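PDB 2OWN: putative Oleoyl-[acyl-carrier protein] thioesterase from Lactobacillus plantarum, which probably hydrolyses the thioester of oleoyl-acyl carrier protein, releasing the free fatty acid. Local coordinates for residues Val219-Asn224 against His238-Asp243; Thr160-Pro165 against Ala223-Ser228. All blocks are in the same frame, centred on the assembly; numbering follows the deposited sequence.

Interaction 1: residues Val219-Asn224 against His238-Asp243; sequences VTAHAN and HLIEVD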
ATOM      1  N   VAL B 219      14.308 -12.356   1.770  1.00 40.88           N
ATOM      2  CA  VAL B 219      13.522 -13.492   1.260  1.00 40.20           C
ATOM      3  C   VAL B 219      13.911 -13.730  -0.217  1.00 38.18           C
ATOM      4  O   VAL B 219      14.292 -12.784  -0.921  1.00 38.10           O
ATOM      5  CB  VAL B 219      11.967 -13.320   1.420  1.00 40.55           C
ATOM      6  CG1 VAL B 219      11.624 -12.938   2.853  1.00 43.11           C
ATOM      7  CG2 VAL B 219      11.387 -12.296   0.488  1.00 41.68           C
ATOM      8  N   THR B 220      13.831 -14.991  -0.647  1.00 35.84           N
ATOM      9  CA  THR B 220      14.119 -15.424  -2.019  1.00 34.27           C
ATOM     10  C   THR B 220      12.781 -15.934  -2.565  1.00 33.11           C
ATOM     11  O   THR B 220      12.236 -16.905  -2.031  1.00 32.35           O
ATOM     12  CB  THR B 220      15.202 -16.517  -2.054  1.00 34.49           C
ATOM     13  OG1 THR B 220      16.371 -16.047  -1.373  1.00 34.00           O
ATOM     14  CG2 THR B 220      15.573 -16.882  -3.491  1.00 33.68           C
ATOM     15  N   ALA B 221      12.255 -15.243  -3.587  1.00 31.45           N
ATOM     16  CA  ALA B 221      10.975 -15.562  -4.230  1.00 32.37           C
ATOM     17  C   ALA B 221      11.252 -16.319  -5.511  1.00 32.68           C
ATOM     18  O   ALA B 221      12.054 -15.852  -6.319  1.00 34.21           O
ATOM     19  CB  ALA B 221      10.185 -14.298  -4.536  1.00 29.70           C
ATOM     20  N   HIS B 222      10.597 -17.468  -5.686  1.00 32.13           N
ATOM     21  CA  HIS B 222      10.739 -18.319  -6.874  1.00 32.12           C
ATOM     22  C   HIS B 222       9.389 -18.445  -7.578  1.00 31.44           C
ATOM     23  O   HIS B 222       8.358 -18.373  -6.914  1.00 30.28           O
ATOM     24  CB  HIS B 222      11.253 -19.706  -6.513  1.00 32.55           C
ATOM     25  CG  HIS B 222      12.535 -19.712  -5.749  1.00 33.81           C
ATOM     26  ND1 HIS B 222      13.763 -19.593  -6.362  1.00 34.11           N
ATOM     27  CD2 HIS B 222      12.786 -19.871  -4.429  1.00 34.78           C
ATOM     28  CE1 HIS B 222      14.714 -19.648  -5.448  1.00 36.34           C
ATOM     29  NE2 HIS B 222      14.147 -19.821  -4.268  1.00 33.42           N
ATOM     30  N   ALA B 223       9.406 -18.612  -8.906  1.00 31.07           N
ATOM     31  CA  ALA B 223       8.185 -18.783  -9.725  1.00 30.49           C
ATOM     32  C   ALA B 223       8.415 -19.595 -11.010  1.00 31.85           C
ATOM     33  O   ALA B 223       9.441 -19.408 -11.679  1.00 31.18           O
ATOM     34  CB  ALA B 223       7.544 -17.432 -10.067  1.00 29.71           C
ATOM     35  N   ASN B 224       7.483 -20.515 -11.290  1.00 32.50           N
ATOM     36  CA  ASN B 224       7.439 -21.361 -12.489  1.00 32.43           C
ATOM     37  C   ASN B 224       6.139 -21.069 -13.205  1.00 32.50           C
ATOM     38  O   ASN B 224       5.087 -21.183 -12.579  1.00 32.85           O
ATOM     39  CB  ASN B 224       7.456 -22.866 -12.146  1.00 33.02           C
ATOM     40  CG  ASN B 224       8.790 -23.350 -11.609  1.00 31.10           C
ATOM     41  OD1 ASN B 224       9.845 -22.925 -12.064  1.00 34.73           O
ATOM     42  ND2 ASN B 224       8.744 -24.306 -10.686  1.00 32.27           N
ATOM     43  N   HIS B 238       4.604 -20.809  -7.021  1.00 29.33           N
ATOM     44  CA  HIS B 238       5.502 -19.907  -6.295  1.00 28.98           C
ATOM     45  C   HIS B 238       5.983 -20.468  -4.961  1.00 30.11           C
ATOM     46  O   HIS B 238       5.278 -21.265  -4.329  1.00 28.13           O
ATOM     47  CB  HIS B 238       4.787 -18.591  -5.974  1.00 29.65           C
ATOM     48  CG  HIS B 238       4.226 -17.869  -7.156  1.00 29.10           C
ATOM     49  ND1 HIS B 238       4.787 -16.713  -7.652  1.00 32.20           N
ATOM     50  CD2 HIS B 238       3.142 -18.126  -7.926  1.00 33.51           C
ATOM     51  CE1 HIS B 238       4.079 -16.295  -8.687  1.00 33.69           C
ATOM     52  NE2 HIS B 238       3.079 -17.136  -8.875  1.00 30.40           N
ATOM     53  N   LEU B 239       7.172 -20.008  -4.546  1.00 31.94           N
ATOM     54  CA  LEU B 239       7.811 -20.354  -3.265  1.00 31.87           C
ATOM     55  C   LEU B 239       8.585 -19.142  -2.723  1.00 32.48           C
ATOM     56  O   LEU B 239       9.381 -18.559  -3.463  1.00 32.98           O
ATOM     57  CB  LEU B 239       8.768 -21.551  -3.402  1.00 32.60           C
ATOM     58  CG  LEU B 239       9.603 -22.006  -2.175  1.00 32.07           C
ATOM     59  CD1 LEU B 239       8.723 -22.358  -0.977  1.00 30.89           C
ATOM     60  CD2 LEU B 239      10.505 -23.176  -2.524  1.00 33.16           C
ATOM     61  N   ILE B 240       8.318 -18.769  -1.467  1.00 32.83           N
ATOM     62  CA  ILE B 240       9.036 -17.708  -0.750  1.00 33.47           C
ATOM     63  C   ILE B 240       9.818 -18.463   0.338  1.00 34.77           C
ATOM     64  O   ILE B 240       9.216 -19.239   1.100  1.00 33.38           O
ATOM     65  CB  ILE B 240       8.125 -16.648  -0.100  1.00 33.52           C
ATOM     66  CG1 ILE B 240       7.181 -15.988  -1.116  1.00 34.61           C
ATOM     67  CG2 ILE B 240       8.964 -15.560   0.608  1.00 35.01           C
ATOM     68  CD1 ILE B 240       7.863 -15.201  -2.228  1.00 35.86           C
ATOM     69  N   GLU B 241      11.137 -18.254   0.380  1.00 36.37           N
ATOM     70  CA  GLU B 241      12.034 -18.854   1.378  1.00 39.53           C
ATOM     71  C   GLU B 241      13.024 -17.826   1.954  1.00 41.09           C
ATOM     72  O   GLU B 241      13.282 -16.805   1.318  1.00 39.06           O
ATOM     73  CB  GLU B 241      12.787 -20.053   0.781  1.00 39.69           C
ATOM     74  CG  GLU B 241      13.668 -19.741  -0.428  1.00 40.90           C
ATOM     75  CD  GLU B 241      14.384 -20.948  -1.013  1.00 43.47           C
ATOM     76  OE1 GLU B 241      14.199 -22.102  -0.556  1.00 54.13           O
ATOM     77  OE2 GLU B 241      15.165 -20.723  -1.955  1.00 50.13           O
ATOM     78  N   VAL B 242      13.553 -18.123   3.148  1.00 43.75           N
ATOM     79  CA  VAL B 242      14.548 -17.289   3.862  1.00 46.81           C
ATOM     80  C   VAL B 242      15.741 -18.186   4.264  1.00 48.80           C
ATOM     81  O   VAL B 242      15.752 -18.755   5.362  1.00 50.56           O
ATOM     82  CB  VAL B 242      13.919 -16.533   5.064  1.00 46.51           C
ATOM     83  CG1 VAL B 242      14.961 -15.693   5.804  1.00 48.23           C
ATOM     84  CG2 VAL B 242      12.803 -15.626   4.586  1.00 45.18           C
ATOM     85  N   ASP B 243      16.698 -18.325   3.332  1.00 50.84           N
ATOM     86  CA  ASP B 243      17.944 -19.115   3.485  1.00 52.14           C
ATOM     87  C   ASP B 243      17.698 -20.631   3.686  1.00 53.30           C
ATOM     88  O   ASP B 243      17.983 -21.182   4.763  1.00 53.93           O
ATOM     89  CB  ASP B 243      18.834 -18.512   4.597  1.00 52.03           C
TER
HETATM   90  O   HOH W   1      16.722 -16.102   1.364  1.00 46.63           O
HETATM   91  O   HOH W   2       7.247 -15.910  -6.305  1.00 20.64           O
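H222 reaches across from its strand to E241, its NE2 giving a hydrogen bond to OE2 at 2.7 Å. The oxygen lies near the plane of the imidazole, at the ring's edge, but the donor stands above the carboxylate plane, and the two flat groups are turned 80° apart. E241 gets there with CG in the crowded position between its backbone N and carbonyl carbon (chi1 60°) and an extended chain beyond, running beside the T220 side chain. On the opposite face of the sheet, I240 CD1 presses on A221 CB at 3.4 Å, a tight fit, while at the end of the ladder V219 CG1 meets V242 CG2 equally closely. Between the two faces runs the antiparallel ladder: T220 N to E241 O (2.7 Å, 171° at the hydrogen) and H222 N to L239 O (2.8 Å), each with its return bond. Water 2 donates to H222 O and joins H238 ND1; T236 OG1 hydrogen-bonds to H238 NE2. T163 OG1 hydrogen-bonds to H222 ND1, so both ring nitrogens are engaged; an alanine in place of H222 would remove the ring joining E241 and T163 and would probably leave the E241 carboxylate less firmly placed. The hairpin of strands 218-227 and 233-241 lies between strands 162-167 and 246-256, and its A221, A223, H238 and I240 face packs on T191 and L188 of helix 184-191, as expected where a hot-dog sheet wraps its helix.

Interaction 2: residues Thr160-Pro165 against Ala223-Ser228; sequences TTITKP and ANILPS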
ATOM      1  N   THR B 160      14.409 -23.206 -15.887  1.00 37.60           N
ATOM      2  CA  THR B 160      13.610 -22.025 -16.278  1.00 37.35           C
ATOM      3  C   THR B 160      12.907 -21.277 -15.105  1.00 37.51           C
ATOM      4  O   THR B 160      12.091 -20.379 -15.367  1.00 39.09           O
ATOM      5  CB  THR B 160      12.554 -22.445 -17.349  1.00 37.29           C
ATOM      6  OG1 THR B 160      11.679 -23.430 -16.793  1.00 39.22           O
ATOM      7  CG2 THR B 160      13.243 -23.030 -18.577  1.00 35.15           C
ATOM      8  N   THR B 161      13.202 -21.636 -13.839  1.00 36.27           N
ATOM      9  CA  THR B 161      12.601 -20.980 -12.649  1.00 35.68           C
ATOM     10  C   THR B 161      13.031 -19.512 -12.562  1.00 35.84           C
ATOM     11  O   THR B 161      14.221 -19.225 -12.697  1.00 35.46           O
ATOM     12  CB  THR B 161      12.980 -21.689 -11.310  1.00 35.02           C
ATOM     13  OG1 THR B 161      12.457 -23.023 -11.305  1.00 33.81           O
ATOM     14  CG2 THR B 161      12.443 -20.928 -10.074  1.00 33.74           C
ATOM     15  N   ILE B 162      12.056 -18.620 -12.352  1.00 35.91           N
ATOM     16  CA  ILE B 162      12.286 -17.178 -12.209  1.00 37.05           C
ATOM     17  C   ILE B 162      12.548 -16.987 -10.724  1.00 37.48           C
ATOM     18  O   ILE B 162      11.695 -17.366  -9.920  1.00 35.30           O
ATOM     19  CB  ILE B 162      11.066 -16.313 -12.647  1.00 37.45           C
ATOM     20  CG1 ILE B 162      10.642 -16.633 -14.090  1.00 38.84           C
ATOM     21  CG2 ILE B 162      11.384 -14.818 -12.502  1.00 38.97           C
ATOM     22  CD1 ILE B 162       9.379 -15.888 -14.556  1.00 36.50           C
ATOM     23  N   THR B 163      13.716 -16.436 -10.371  1.00 38.13           N
ATOM     24  CA  THR B 163      14.108 -16.169  -8.972  1.00 39.27           C
ATOM     25  C   THR B 163      14.472 -14.687  -8.789  1.00 40.22           C
ATOM     26  O   THR B 163      15.215 -14.145  -9.607  1.00 40.68           O
ATOM     27  CB  THR B 163      15.267 -17.085  -8.512  1.00 38.69           C
ATOM     28  OG1 THR B 163      14.855 -18.449  -8.613  1.00 39.93           O
ATOM     29  CG2 THR B 163      15.665 -16.818  -7.056  1.00 37.52           C
ATOM     30  N   LYS B 164      13.898 -14.049  -7.755  1.00 40.49           N
ATOM     31  CA  LYS B 164      14.176 -12.644  -7.376  1.00 40.97           C
ATOM     32  C   LYS B 164      14.316 -12.505  -5.849  1.00 40.16           C
ATOM     33  O   LYS B 164      13.493 -13.099  -5.126  1.00 39.83           O
ATOM     34  CB  LYS B 164      13.088 -11.659  -7.825  1.00 40.94           C
ATOM     35  CG  LYS B 164      12.925 -11.462  -9.324  1.00 43.86           C
ATOM     36  CD  LYS B 164      11.972 -10.302  -9.558  1.00 43.30           C
ATOM     37  CE  LYS B 164      11.647 -10.046 -11.000  1.00 47.01           C
ATOM     38  NZ  LYS B 164      10.730  -8.872 -11.048  1.00 44.51           N
ATOM     39  N   PRO B 165      15.355 -11.766  -5.359  1.00 39.57           N
ATOM     40  CA  PRO B 165      15.466 -11.533  -3.922  1.00 38.77           C
ATOM     41  C   PRO B 165      14.636 -10.292  -3.529  1.00 37.96           C
ATOM     42  O   PRO B 165      14.457  -9.373  -4.346  1.00 39.12           O
ATOM     43  CB  PRO B 165      16.961 -11.273  -3.729  1.00 39.51           C
ATOM     44  CG  PRO B 165      17.377 -10.603  -4.974  1.00 39.52           C
ATOM     45  CD  PRO B 165      16.497 -11.140  -6.070  1.00 39.10           C
ATOM     46  N   ALA B 223       9.406 -18.612  -8.906  1.00 31.07           N
ATOM     47  CA  ALA B 223       8.185 -18.783  -9.725  1.00 30.49           C
ATOM     48  C   ALA B 223       8.415 -19.595 -11.010  1.00 31.85           C
ATOM     49  O   ALA B 223       9.441 -19.408 -11.679  1.00 31.18           O
ATOM     50  CB  ALA B 223       7.544 -17.432 -10.067  1.00 29.71           C
ATOM     51  N   ASN B 224       7.483 -20.515 -11.290  1.00 32.50           N
ATOM     52  CA  ASN B 224       7.439 -21.361 -12.489  1.00 32.43           C
ATOM     53  C   ASN B 224       6.139 -21.069 -13.205  1.00 32.50           C
ATOM     54  O   ASN B 224       5.087 -21.183 -12.579  1.00 32.85           O
ATOM     55  CB  ASN B 224       7.456 -22.866 -12.146  1.00 33.02           C
ATOM     56  CG  ASN B 224       8.790 -23.350 -11.609  1.00 31.10           C
ATOM     57  OD1 ASN B 224       9.845 -22.925 -12.064  1.00 34.73           O
ATOM     58  ND2 ASN B 224       8.744 -24.306 -10.686  1.00 32.27           N
ATOM     59  N   ILE B 225       6.209 -20.679 -14.479  1.00 31.60           N
ATOM     60  CA  ILE B 225       5.040 -20.406 -15.320  1.00 32.77           C
ATOM     61  C   ILE B 225       4.809 -21.762 -15.983  1.00 32.01           C
ATOM     62  O   ILE B 225       5.654 -22.214 -16.779  1.00 31.95           O
ATOM     63  CB  ILE B 225       5.281 -19.290 -16.353  1.00 33.25           C
ATOM     64  CG1 ILE B 225       5.692 -17.981 -15.651  1.00 34.64           C
ATOM     65  CG2 ILE B 225       4.014 -19.092 -17.222  1.00 32.61           C
ATOM     66  CD1 ILE B 225       6.054 -16.854 -16.605  1.00 33.60           C
ATOM     67  N   LEU B 226       3.678 -22.391 -15.657  1.00 31.53           N
ATOM     68  CA  LEU B 226       3.308 -23.733 -16.130  1.00 32.84           C
ATOM     69  C   LEU B 226       2.080 -23.765 -17.039  1.00 32.84           C
ATOM     70  O   LEU B 226       1.218 -22.880 -16.922  1.00 35.02           O
ATOM     71  CB  LEU B 226       3.004 -24.607 -14.907  1.00 32.73           C
ATOM     72  CG  LEU B 226       4.105 -24.761 -13.847  1.00 34.38           C
ATOM     73  CD1 LEU B 226       3.544 -25.429 -12.594  1.00 36.30           C
ATOM     74  CD2 LEU B 226       5.311 -25.517 -14.397  1.00 35.83           C
ATOM     75  N   PRO B 227       1.993 -24.773 -17.953  1.00 33.81           N
ATOM     76  CA  PRO B 227       0.794 -24.898 -18.783  1.00 33.05           C
ATOM     77  C   PRO B 227      -0.373 -25.448 -17.944  1.00 32.72           C
ATOM     78  O   PRO B 227      -0.143 -26.079 -16.903  1.00 32.05           O
ATOM     79  CB  PRO B 227       1.216 -25.894 -19.860  1.00 34.49           C
ATOM     80  CG  PRO B 227       2.200 -26.744 -19.207  1.00 34.70           C
ATOM     81  CD  PRO B 227       2.969 -25.831 -18.299  1.00 32.88           C
ATOM     82  N   SER B 228      -1.593 -25.140 -18.374  1.00 32.50           N
ATOM     83  CA  SER B 228      -2.827 -25.597 -17.737  1.00 33.33           C
ATOM     84  C   SER B 228      -3.704 -26.323 -18.755  1.00 34.89           C
ATOM     85  O   SER B 228      -3.730 -25.945 -19.928  1.00 34.29           O
ATOM     86  CB  SER B 228      -3.615 -24.424 -17.156  1.00 33.79           C
ATOM     87  OG  SER B 228      -4.850 -24.859 -16.593  1.00 33.05           O
TER
HETATM   88  O   HOH W   3       8.776 -20.352 -15.619  1.00 25.00           O
HETATM   89  O   HOH W   4      10.009 -22.654 -14.832  1.00 45.93           O
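The flat side-chain group in this contact is the N224 carboxamide, gripped at both ends. OD1 points to the 160-165 segment, where T161 OG1 lies 2.7 Å from OD1 and water 4 donates to OD1 at 2.8 Å; ND2 bonds to the E156 carbonyl, and F155 packs against the side chain. T161 crosses the amide obliquely. Its OG1, anti to its own carbonyl carbon (chi1 -63°), also hydrogen-bonds to T158 N, while its CG2 sits 3.7 Å from A223 O. Next along, I162 and A223 form an antiparallel hydrogen-bonded pair. I162 N reaches A223 O at 2.8 Å almost straight, whereas the return bond from A223 N to I162 O is bent, 139° at the hydrogen. I162 stretches its chain so that CD1 meets I225 CD1 at 4.0 Å, tip to tip, on the side where T191 touches I162 and A223. Beyond the pair the ladder gives way to water 3, which accepts from I225 N and donates weakly to T160 O. The chemistry implies a fixed amide: a flipped carboxamide would probably fit poorly, its oxygen then facing the E156 carbonyl; held this way round, N224 ties the loop ahead of strand 162-167 to strand 218-227.

Overall arrangement
Strand 218-227 is common to both contacts: interaction 1 pairs one of its edges with strand 233-241, and interaction 2 pairs the other with the start of strand 162-167. Their centres are about 10 Å apart, and A223 and N224 belong to both. Where they touch, H222 ND1 and T163 OG1 are 2.8 Å apart, a probable hydrogen bond, and A221 N lies 2.9 Å from K164 O, continuing the backbone ladder; T220 CG2 packs on T163 CG2 at 3.6 Å. The polar chain from T163 through H222 to E241 thus spans three strands. All of it lies within the C-terminal acyl-ACP thioesterase domain, and neither contact includes a bound ligand.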